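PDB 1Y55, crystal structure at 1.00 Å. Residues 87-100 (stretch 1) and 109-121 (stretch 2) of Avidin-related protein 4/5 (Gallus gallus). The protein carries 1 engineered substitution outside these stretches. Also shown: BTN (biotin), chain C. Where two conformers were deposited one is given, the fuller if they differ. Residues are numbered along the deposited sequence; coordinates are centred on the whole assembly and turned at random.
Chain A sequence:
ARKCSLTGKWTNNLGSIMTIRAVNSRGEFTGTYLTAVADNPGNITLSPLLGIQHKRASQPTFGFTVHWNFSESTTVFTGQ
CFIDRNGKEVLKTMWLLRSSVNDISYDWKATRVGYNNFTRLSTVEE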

ATOM      1  N   GLY A  87      -7.889   6.283 -29.022  1.00 13.24           N
ATOM      2  CA  GLY A  87      -7.554   7.593 -28.511  1.00 13.64           C
ATOM      3  C   GLY A  87      -8.190   7.933 -27.178  1.00 14.11           C
ATOM      4  O   GLY A  87      -8.049   9.060 -26.711  1.00 15.74           O
ATOM      5  N   LYS A  88      -8.893   6.990 -26.562  1.00 13.39           N
ATOM      6  CA  LYS A  88      -9.500   7.259 -25.263  1.00 13.83           C
ATOM      7  C   LYS A  88      -8.469   7.160 -24.142  1.00 11.97           C
ATOM      8  O   LYS A  88      -7.628   6.264 -24.135  1.00 12.60           O
ATOM      9  CB  LYS A  88     -10.634   6.286 -24.999  1.00 15.44           C
ATOM     10  CG  LYS A  88     -11.454   6.625 -23.769  1.00 18.84           C
ATOM     11  CD  LYS A  88     -12.575   5.608 -23.606  1.00 21.73           C
ATOM     12  CE  LYS A  88     -12.071   4.323 -22.980  1.00 23.41           C
ATOM     13  NZ  LYS A  88     -12.238   4.286 -21.499  1.00 24.05           N
ATOM     14  N   GLU A  89      -8.553   8.092 -23.198  1.00 10.98           N
ATOM     15  CA  GLU A  89      -7.596   8.191 -22.103  1.00 10.65           C
ATOM     16  C   GLU A  89      -8.172   7.699 -20.787  1.00 10.44           C
ATOM     17  O   GLU A  89      -9.319   7.973 -20.443  1.00 12.22           O
ATOM     18  CB  GLU A  89      -7.129   9.635 -21.953  1.00 11.85           C
ATOM     19  CG  GLU A  89      -6.334  10.071 -23.175  1.00 14.55           C
ATOM     20  CD  GLU A  89      -5.944  11.533 -23.198  1.00 18.45           C
ATOM     21  OE1 GLU A  89      -6.570  12.324 -22.508  1.00 22.81           O
ATOM     22  OE2 GLU A  89      -5.015  11.889 -23.935  1.00 19.67           O
ATOM     23  N   VAL A  90      -7.362   6.960 -20.053  1.00  9.44           N
ATOM     24  CA  VAL A  90      -7.701   6.492 -18.716  1.00  9.57           C
ATOM     25  C   VAL A  90      -6.517   6.791 -17.815  1.00  8.37           C
ATOM     26  O   VAL A  90      -5.367   6.555 -18.185  1.00  9.55           O
ATOM     27  CB  VAL A  90      -7.975   4.958 -18.699  1.00 10.56           C
ATOM     28  CG1 VAL A  90      -8.165   4.430 -17.274  1.00 11.86           C
ATOM     29  CG2 VAL A  90      -9.187   4.597 -19.561  1.00 12.04           C
ATOM     30  N   LEU A  91      -6.803   7.298 -16.621  1.00  7.51           N
ATOM     31  CA  LEU A  91      -5.792   7.356 -15.563  1.00  7.96           C
ATOM     32  C   LEU A  91      -5.989   6.168 -14.643  1.00  7.53           C
ATOM     33  O   LEU A  91      -7.058   6.018 -14.047  1.00  9.00           O
ATOM     34  CB  LEU A  91      -5.856   8.631 -14.727  1.00  8.21           C
ATOM     35  CG  LEU A  91      -5.993   9.953 -15.465  1.00  8.66           C
ATOM     36  CD1 LEU A  91      -6.032  11.096 -14.479  1.00  9.37           C
ATOM     37  CD2 LEU A  91      -4.866  10.133 -16.469  1.00  9.40           C
ATOM     38  N   LYS A  92      -4.961   5.337 -14.512  1.00  7.07           N
ATOM     39  CA  LYS A  92      -4.932   4.272 -13.518  1.00  7.19           C
ATOM     40  C   LYS A  92      -4.099   4.794 -12.358  1.00  6.60           C
ATOM     41  O   LYS A  92      -2.958   5.200 -12.562  1.00  7.53           O
ATOM     42  CB  LYS A  92      -4.292   3.011 -14.107  1.00  8.29           C
ATOM     43  CG  LYS A  92      -5.063   2.398 -15.266  1.00  9.46           C
ATOM     44  CD  LYS A  92      -6.384   1.780 -14.848  1.00 10.47           C
ATOM     45  CE  LYS A  92      -6.200   0.449 -14.127  1.00 12.23           C
ATOM     46  NZ  LYS A  92      -7.491  -0.164 -13.742  1.00 13.54           N
ATOM     47  N   THR A  93      -4.671   4.829 -11.162  1.00  7.28           N
ATOM     48  CA  THR A  93      -3.987   5.370 -10.000  1.00  6.95           C
ATOM     49  C   THR A  93      -4.116   4.500  -8.772  1.00  6.68           C
ATOM     50  O   THR A  93      -5.059   3.708  -8.612  1.00  7.13           O
ATOM     51  CB  THR A  93      -4.493   6.791  -9.618  1.00  7.43           C
ATOM     52  OG1 THR A  93      -5.785   6.734  -8.992  1.00  7.56           O
ATOM     53  CG2 THR A  93      -4.582   7.705 -10.816  1.00  8.75           C
ATOM     54  N   MET A  94      -3.200   4.774  -7.868  0.50  6.72           N
ATOM     55  CA  MET A  94      -3.296   4.305  -6.526  0.50  6.75           C
ATOM     56  C   MET A  94      -2.951   5.444  -5.602  0.50  6.26           C
ATOM     57  O   MET A  94      -2.220   6.372  -5.969  0.50  6.59           O
ATOM     58  CB  MET A  94      -2.390   3.099  -6.359  0.50  7.04           C
ATOM     59  CG  MET A  94      -2.922   1.952  -7.218  0.50  7.03           C
ATOM     60  SD  MET A  94      -2.184   0.462  -7.027  0.50 11.07           S
ATOM     61  CE  MET A  94      -3.042   0.187  -5.170  0.50  7.31           C
ATOM     62  N   TRP A  95      -3.481   5.361  -4.390  1.00  5.95           N
ATOM     63  CA  TRP A  95      -3.419   6.478  -3.470  1.00  5.94           C
ATOM     64  C   TRP A  95      -3.088   6.023  -2.066  1.00  5.76           C
ATOM     65  O   TRP A  95      -3.353   4.885  -1.663  1.00  6.05           O
ATOM     66  CB  TRP A  95      -4.719   7.312  -3.494  1.00  6.10           C
ATOM     67  CG  TRP A  95      -5.993   6.562  -3.274  1.00  6.32           C
ATOM     68  CD1 TRP A  95      -6.893   6.195  -4.236  1.00  6.56           C
ATOM     69  CD2 TRP A  95      -6.555   6.128  -2.021  1.00  6.16           C
ATOM     70  NE1 TRP A  95      -7.966   5.558  -3.665  1.00  6.65           N
ATOM     71  CE2 TRP A  95      -7.784   5.509  -2.307  1.00  6.52           C
ATOM     72  CE3 TRP A  95      -6.158   6.242  -0.683  1.00  6.47           C
ATOM     73  CZ2 TRP A  95      -8.612   4.983  -1.300  1.00  7.09           C
ATOM     74  CZ3 TRP A  95      -6.978   5.707   0.316  1.00  7.11           C
ATOM     75  CH2 TRP A  95      -8.185   5.083  -0.004  1.00  7.77           C
ATOM     76  N   LEU A  96      -2.523   6.978  -1.314  1.00  6.02           N
ATOM     77  CA  LEU A  96      -2.332   6.872   0.137  1.00  6.19           C
ATOM     78  C   LEU A  96      -3.024   8.079   0.772  1.00  6.43           C
ATOM     79  O   LEU A  96      -2.767   9.217   0.381  1.00  6.80           O
ATOM     80  CB  LEU A  96      -0.860   6.889   0.528  1.00  6.49           C
ATOM     81  CG  LEU A  96      -0.021   5.725   0.013  1.00  6.83           C
ATOM     82  CD1 LEU A  96       1.447   5.981   0.315  1.00  7.95           C
ATOM     83  CD2 LEU A  96      -0.458   4.388   0.587  1.00  7.61           C
ATOM     84  N   LEU A  97      -3.887   7.809   1.750  1.00  6.49           N
ATOM     85  CA  LEU A  97      -4.635   8.813   2.499  1.00  6.72           C
ATOM     86  C   LEU A  97      -4.058   8.833   3.914  1.00  6.72           C
ATOM     87  O   LEU A  97      -4.189   7.853   4.660  1.00  7.15           O
ATOM     88  CB  LEU A  97      -6.120   8.465   2.499  1.00  6.82           C
ATOM     89  CG  LEU A  97      -7.046   9.182   3.480  1.00  7.81           C
ATOM     90  CD1 LEU A  97      -6.986  10.687   3.418  1.00  8.28           C
ATOM     91  CD2 LEU A  97      -8.473   8.733   3.227  1.00  8.52           C
ATOM     92  N   ARG A  98      -3.389   9.933   4.246  1.00  6.94           N
ATOM     93  CA  ARG A  98      -2.758  10.121   5.545  1.00  7.20           C
ATOM     94  C   ARG A  98      -3.676  10.926   6.460  1.00  7.33           C
ATOM     95  O   ARG A  98      -4.036  12.067   6.149  1.00  8.06           O
ATOM     96  CB  ARG A  98      -1.446  10.877   5.368  1.00  7.52           C
ATOM     97  CG  ARG A  98      -0.777  11.243   6.692  1.00  7.84           C
ATOM     98  CD  ARG A  98      -0.260  10.058   7.443  1.00  7.73           C
ATOM     99  NE  ARG A  98       0.018  10.365   8.844  1.00  8.39           N
ATOM    100  CZ  ARG A  98       0.923   9.725   9.583  1.00  8.07           C
ATOM    101  NH1 ARG A  98       1.781   8.873   9.045  1.00  8.91           N
ATOM    102  NH2 ARG A  98       0.988   9.970  10.877  1.00  8.96           N
ATOM    103  N   SER A  99      -4.043  10.320   7.583  1.00  7.84           N
ATOM    104  CA  SER A  99      -4.743  11.015   8.644  1.00  8.57           C
ATOM    105  C   SER A  99      -3.753  11.619   9.636  1.00  8.38           C
ATOM    106  O   SER A  99      -2.634  11.151   9.821  1.00  9.44           O
ATOM    107  CB  SER A  99      -5.641  10.035   9.407  1.00 10.03           C
ATOM    108  OG  SER A  99      -6.646   9.469   8.592  1.00 11.74           O
ATOM    109  N   SER A 100      -4.214  12.651  10.316  1.00  9.14           N
ATOM    110  CA  SER A 100      -3.482  13.241  11.421  1.00  9.81           C
ATOM    111  C   SER A 100      -3.740  12.452  12.692  1.00 10.82           C
ATOM    112  O   SER A 100      -4.886  12.239  13.065  1.00 12.57           O
ATOM    113  CB  SER A 100      -3.959  14.676  11.636  1.00 10.12           C
ATOM    114  OG  SER A 100      -3.350  15.238  12.772  1.00 11.91           O
ATOM    115  N   LYS A 109      -1.444   3.524  12.512  0.50  9.35           N
ATOM    116  CA  LYS A 109      -2.827   3.454  12.038  0.50  9.47           C
ATOM    117  C   LYS A 109      -3.220   4.596  11.103  0.50  8.97           C
ATOM    118  O   LYS A 109      -4.407   4.755  10.804  0.50  9.41           O
ATOM    119  CB  LYS A 109      -3.796   3.419  13.234  0.50 10.36           C
ATOM    120  CG  LYS A 109      -4.064   4.770  13.904  0.50 11.52           C
ATOM    121  CD  LYS A 109      -4.530   4.597  15.343  0.50 14.01           C
ATOM    122  CE  LYS A 109      -5.899   3.943  15.410  0.50 15.89           C
ATOM    123  NZ  LYS A 109      -6.925   4.739  14.693  0.50 17.90           N
ATOM    124  N   ALA A 110      -2.255   5.406  10.678  1.00  8.52           N
ATOM    125  CA  ALA A 110      -2.570   6.669  10.026  1.00  8.36           C
ATOM    126  C   ALA A 110      -2.692   6.649   8.505  1.00  7.47           C
ATOM    127  O   ALA A 110      -3.005   7.694   7.934  1.00  8.13           O
ATOM    128  CB  ALA A 110      -1.560   7.732  10.444  1.00  8.56           C
ATOM    129  N   THR A 111      -2.422   5.525   7.839  1.00  7.42           N
ATOM    130  CA  THR A 111      -2.349   5.524   6.375  1.00  7.14           C
ATOM    131  C   THR A 111      -3.265   4.481   5.750  1.00  6.99           C
ATOM    132  O   THR A 111      -3.094   3.279   5.956  1.00  8.01           O
ATOM    133  CB  THR A 111      -0.907   5.302   5.902  1.00  7.69           C
ATOM    134  OG1 THR A 111      -0.051   6.273   6.519  1.00  8.78           O
ATOM    135  CG2 THR A 111      -0.798   5.519   4.408  1.00  8.13           C
ATOM    136  N   ARG A 112      -4.231   4.957   4.965  1.00  6.96           N
ATOM    137  CA  ARG A 112      -5.111   4.108   4.166  1.00  6.98           C
ATOM    138  C   ARG A 112      -4.602   4.077   2.714  1.00  6.67           C
ATOM    139  O   ARG A 112      -3.930   5.015   2.257  1.00  7.04           O
ATOM    140  CB  ARG A 112      -6.556   4.605   4.232  1.00  7.17           C
ATOM    141  CG  ARG A 112      -7.228   4.202   5.544  1.00  7.97           C
ATOM    142  CD  ARG A 112      -8.553   4.853   5.831  1.00  8.67           C
ATOM    143  NE  ARG A 112      -8.398   6.277   6.091  1.00  8.71           N
ATOM    144  CZ  ARG A 112      -9.400   7.097   6.400  1.00  9.72           C
ATOM    145  NH1 ARG A 112     -10.652   6.658   6.466  1.00 10.46           N
ATOM    146  NH2 ARG A 112      -9.145   8.381   6.610  1.00 10.81           N
ATOM    147  N   VAL A 113      -4.913   2.994   2.023  1.00  6.58           N
ATOM    148  CA  VAL A 113      -4.481   2.779   0.658  1.00  6.47           C
ATOM    149  C   VAL A 113      -5.678   2.370  -0.198  1.00  6.22           C
ATOM    150  O   VAL A 113      -6.593   1.701   0.267  1.00  7.65           O
ATOM    151  CB  VAL A 113      -3.335   1.717   0.594  1.00  6.80           C
ATOM    152  CG1 VAL A 113      -3.777   0.356   1.123  1.00  7.84           C
ATOM    153  CG2 VAL A 113      -2.739   1.590  -0.800  1.00  7.32           C
ATOM    154  N   GLY A 114      -5.633   2.722  -1.469  1.00  5.99           N
ATOM    155  CA  GLY A 114      -6.650   2.296  -2.411  1.00  6.02           C
ATOM    156  C   GLY A 114      -6.286   2.615  -3.846  1.00  6.04           C
ATOM    157  O   GLY A 114      -5.147   2.981  -4.150  1.00  6.47           O
ATOM    158  N   TYR A 115      -7.278   2.456  -4.714  1.00  6.44           N
ATOM    159  CA  TYR A 115      -7.122   2.669  -6.148  1.00  6.62           C
ATOM    160  C   TYR A 115      -8.144   3.663  -6.639  1.00  6.68           C
ATOM    161  O   TYR A 115      -9.158   3.908  -6.001  1.00  7.36           O
ATOM    162  CB  TYR A 115      -7.266   1.364  -6.942  1.00  6.95           C
ATOM    163  CG  TYR A 115      -8.651   0.798  -7.073  1.00  7.27           C
ATOM    164  CD1 TYR A 115      -9.437   1.076  -8.191  1.00  8.12           C
ATOM    165  CD2 TYR A 115      -9.177  -0.052  -6.113  1.00  8.01           C
ATOM    166  CE1 TYR A 115     -10.690   0.516  -8.347  1.00  9.08           C
ATOM    167  CE2 TYR A 115     -10.425  -0.621  -6.267  1.00  9.92           C
ATOM    168  CZ  TYR A 115     -11.167  -0.347  -7.387  1.00  9.93           C
ATOM    169  OH  TYR A 115     -12.401  -0.934  -7.513  1.00 13.12           O
ATOM    170  N   ASN A 116      -7.933   4.207  -7.828  1.00  6.50           N
ATOM    171  CA  ASN A 116      -8.983   4.909  -8.536  1.00  6.57           C
ATOM    172  C   ASN A 116      -8.679   4.913 -10.020  1.00  6.69           C
ATOM    173  O   ASN A 116      -7.562   5.213 -10.435  1.00  8.31           O
ATOM    174  CB  ASN A 116      -9.136   6.379  -8.095  1.00  7.10           C
ATOM    175  CG  ASN A 116      -9.979   6.579  -6.845  1.00  6.62           C
ATOM    176  OD1 ASN A 116      -9.527   7.223  -5.896  1.00  7.37           O
ATOM    177  ND2 ASN A 116     -11.224   6.114  -6.873  1.00  7.06           N
ATOM    178  N   ASN A 117      -9.708   4.661 -10.819  1.00  6.91           N
ATOM    179  CA  ASN A 117      -9.641   4.774 -12.264  1.00  7.47           C
ATOM    180  C   ASN A 117     -10.382   6.022 -12.680  1.00  7.17           C
ATOM    181  O   ASN A 117     -11.512   6.226 -12.248  1.00  8.35           O
ATOM    182  CB  ASN A 117     -10.273   3.518 -12.869  1.00  8.90           C
ATOM    183  CG  ASN A 117      -9.590   2.239 -12.364  1.00 11.07           C
ATOM    184  OD1 ASN A 117      -8.385   2.164 -12.376  1.00 13.56           O
ATOM    185  ND2 ASN A 117     -10.358   1.263 -11.902  1.00 14.10           N
ATOM    186  N   PHE A 118      -9.744   6.866 -13.493  1.00  7.25           N
ATOM    187  CA  PHE A 118     -10.349   8.121 -13.937  1.00  7.75           C
ATOM    188  C   PHE A 118     -10.529   8.095 -15.453  1.00  7.72           C
ATOM    189  O   PHE A 118      -9.672   7.610 -16.195  1.00  8.76           O
ATOM    190  CB  PHE A 118      -9.480   9.357 -13.628  1.00  7.96           C
ATOM    191  CG  PHE A 118      -9.244   9.653 -12.156  1.00  7.55           C
ATOM    192  CD1 PHE A 118      -9.877  10.730 -11.544  1.00  8.06           C
ATOM    193  CD2 PHE A 118      -8.338   8.922 -11.406  1.00  7.68           C
ATOM    194  CE1 PHE A 118      -9.631  11.058 -10.211  1.00  8.11           C
ATOM    195  CE2 PHE A 118      -8.091   9.244 -10.078  1.00  7.42           C
ATOM    196  CZ  PHE A 118      -8.729  10.315  -9.482  1.00  7.78           C
ATOM    197  N   THR A 119     -11.638   8.692 -15.895  1.00  8.34           N
ATOM    198  CA  THR A 119     -11.871   8.960 -17.307  1.00  9.77           C
ATOM    199  C   THR A 119     -12.321  10.408 -17.459  1.00  9.71           C
ATOM    200  O   THR A 119     -12.725  11.057 -16.507  1.00  9.16           O
ATOM    201  CB  THR A 119     -12.920   8.002 -17.897  1.00 10.96           C
ATOM    202  OG1 THR A 119     -14.125   8.076 -17.135  1.00 13.28           O
ATOM    203  CG2 THR A 119     -12.450   6.537 -17.849  1.00 12.89           C
ATOM    204  N   ARG A 120     -12.231  10.921 -18.679  0.50 13.25           N
ATOM    205  CA  ARG A 120     -12.517  12.330 -18.913  1.00 10.99           C
ATOM    206  C   ARG A 120     -13.990  12.642 -18.785  1.00 11.27           C
ATOM    207  O   ARG A 120     -14.853  11.847 -19.152  1.00 12.30           O
ATOM    208  CB  ARG A 120     -12.016  12.766 -20.296  1.00 11.71           C
ATOM    209  CG  ARG A 120     -10.498  12.898 -20.361  1.00 13.39           C
ATOM    210  CD  ARG A 120     -10.021  13.669 -21.586  1.00 15.17           C
ATOM    211  NE  ARG A 120      -8.571  13.766 -21.695  1.00 16.21           N
ATOM    212  CZ  ARG A 120      -7.796  14.657 -21.062  1.00 17.39           C
ATOM    213  NH1 ARG A 120      -6.489  14.662 -21.259  1.00 17.88           N
ATOM    214  NH2 ARG A 120      -8.311  15.522 -20.205  1.00 18.08           N
ATOM    215  N   LEU A 121     -14.292  13.808 -18.258  1.00 12.17           N
ATOM    216  CA  LEU A 121     -15.703  14.121 -18.109  1.00 16.17           C
ATOM    217  C   LEU A 121     -16.400  14.192 -19.470  1.00 19.11           C
ATOM    218  O   LEU A 121     -17.441  13.548 -19.676  1.00 20.44           O
ATOM    219  CB  LEU A 121     -15.930  15.354 -17.237  1.00 16.46           C
ATOM    220  CG  LEU A 121     -17.394  15.792 -17.230  1.00 18.86           C
ATOM    221  CD1 LEU A 121     -18.226  14.784 -16.467  1.00 20.34           C
ATOM    222  CD2 LEU A 121     -17.589  17.175 -16.662  1.00 20.98           C
TER
HETATM  223  C11 BTN C 801     -11.126  13.109   4.289  1.00 11.83           C
HETATM  224  O11 BTN C 801     -11.960  12.030   4.368  1.00 11.81           O
HETATM  225  O12 BTN C 801     -10.777  13.771   5.346  1.00 15.93           O
HETATM  226  C10 BTN C 801     -10.592  13.573   3.006  1.00  9.87           C
HETATM  227  C9  BTN C 801     -11.247  12.979   1.782  1.00  8.45           C
HETATM  228  C8  BTN C 801     -10.593  11.668   1.355  1.00  7.82           C
HETATM  229  C7  BTN C 801     -11.264  11.097   0.100  1.00  7.17           C
HETATM  230  C2  BTN C 801     -10.521   9.865  -0.487  1.00  7.07           C
HETATM  231  S1  BTN C 801      -8.959  10.215  -1.242  1.00  6.92           S
HETATM  232  C6  BTN C 801      -8.919   8.516  -1.844  1.00  7.08           C
HETATM  233  C5  BTN C 801     -10.339   8.224  -2.324  1.00  6.73           C
HETATM  234  N1  BTN C 801     -10.576   8.632  -3.696  1.00  7.09           N
HETATM  235  C3  BTN C 801     -11.479   9.597  -3.751  1.00  6.56           C
HETATM  236  O3  BTN C 801     -11.872  10.156  -4.883  1.00  6.97           O
HETATM  237  N2  BTN C 801     -11.929   9.924  -2.556  1.00  6.60           N
HETATM  238  C4  BTN C 801     -11.334   9.086  -1.528  1.00  6.73           C
HETATM  239  O   HOH W   1     -11.651   9.159 -20.965  1.00 13.37           O
HETATM  240  O   HOH W   2      -6.338   2.121 -10.604  1.00 17.03           O
HETATM  241  O   HOH W   3      -5.980   7.604   6.800  1.00  8.51           O
HETATM  242  O   HOH W   4       2.191   7.897   6.272  1.00 11.41           O

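How do the two backbones meet? Strands 89-98 and 111-120 run antiparallel, their directions 155° apart. Leu91, Thr93, Trp95 and Leu97 pair with Phe118, Asn116, Gly114 and Arg112, each through two hydrogen bonds; Leu97 N to Arg112 O is 2.8 Å and Gly114 N to Trp95 O is 3.1 Å. Ser99 N also donates a hydrogen bond to Ala110 O at 2.8 Å.

Why does glycine sit opposite Trp95? The indole, with chi1 in p, folds over the neighbouring strand, and Gly114 CA lies 3.7 Å from the centroid of its six-membered ring, a CH-pi contact. A CB here would fall 2.3 Å from Trp95 CZ2, so the bare backbone makes room. Over the opposite ring face lies biotin, its C6 3.2 Å from Trp95 CE2, while Asn116 OD1 accepts a hydrogen bond from biotin N1 at 2.8 Å.

What else lies on that face? Leu91 and Phe118 pack CB to CB at 3.9 Å, suiting their buried place. Thr93, also buried, spends its hydroxyl on the neighbouring backbone, OG1 donating to Asn116 O at 2.7 Å. Leu97 CD2 lies over the Arg112 guanidinium, 3.5 Å from NH2, and a water links Leu97 O to Arg112 NE.

How is the other face joined, and what fastens the end? Leu96 CD2 meets Val113 CG2 at 3.9 Å in a buried apolar contact. Arg98 leans across toward the other stretch, and Ala110 CB, 3.3 Å from Arg98 CZ, lies over one face of its guanidinium; the small methyl fits closely against that flat group. In a more open setting, Lys92 curls through three m torsions to bring NZ within 2.8 Å of Asn117 OD1, a hydrogen bond. At one end Glu89 OE1 forms a salt bridge with Arg120, 2.6 Å from NE and 2.7 Å from NH1, opposite charges meeting in a partly exposed place.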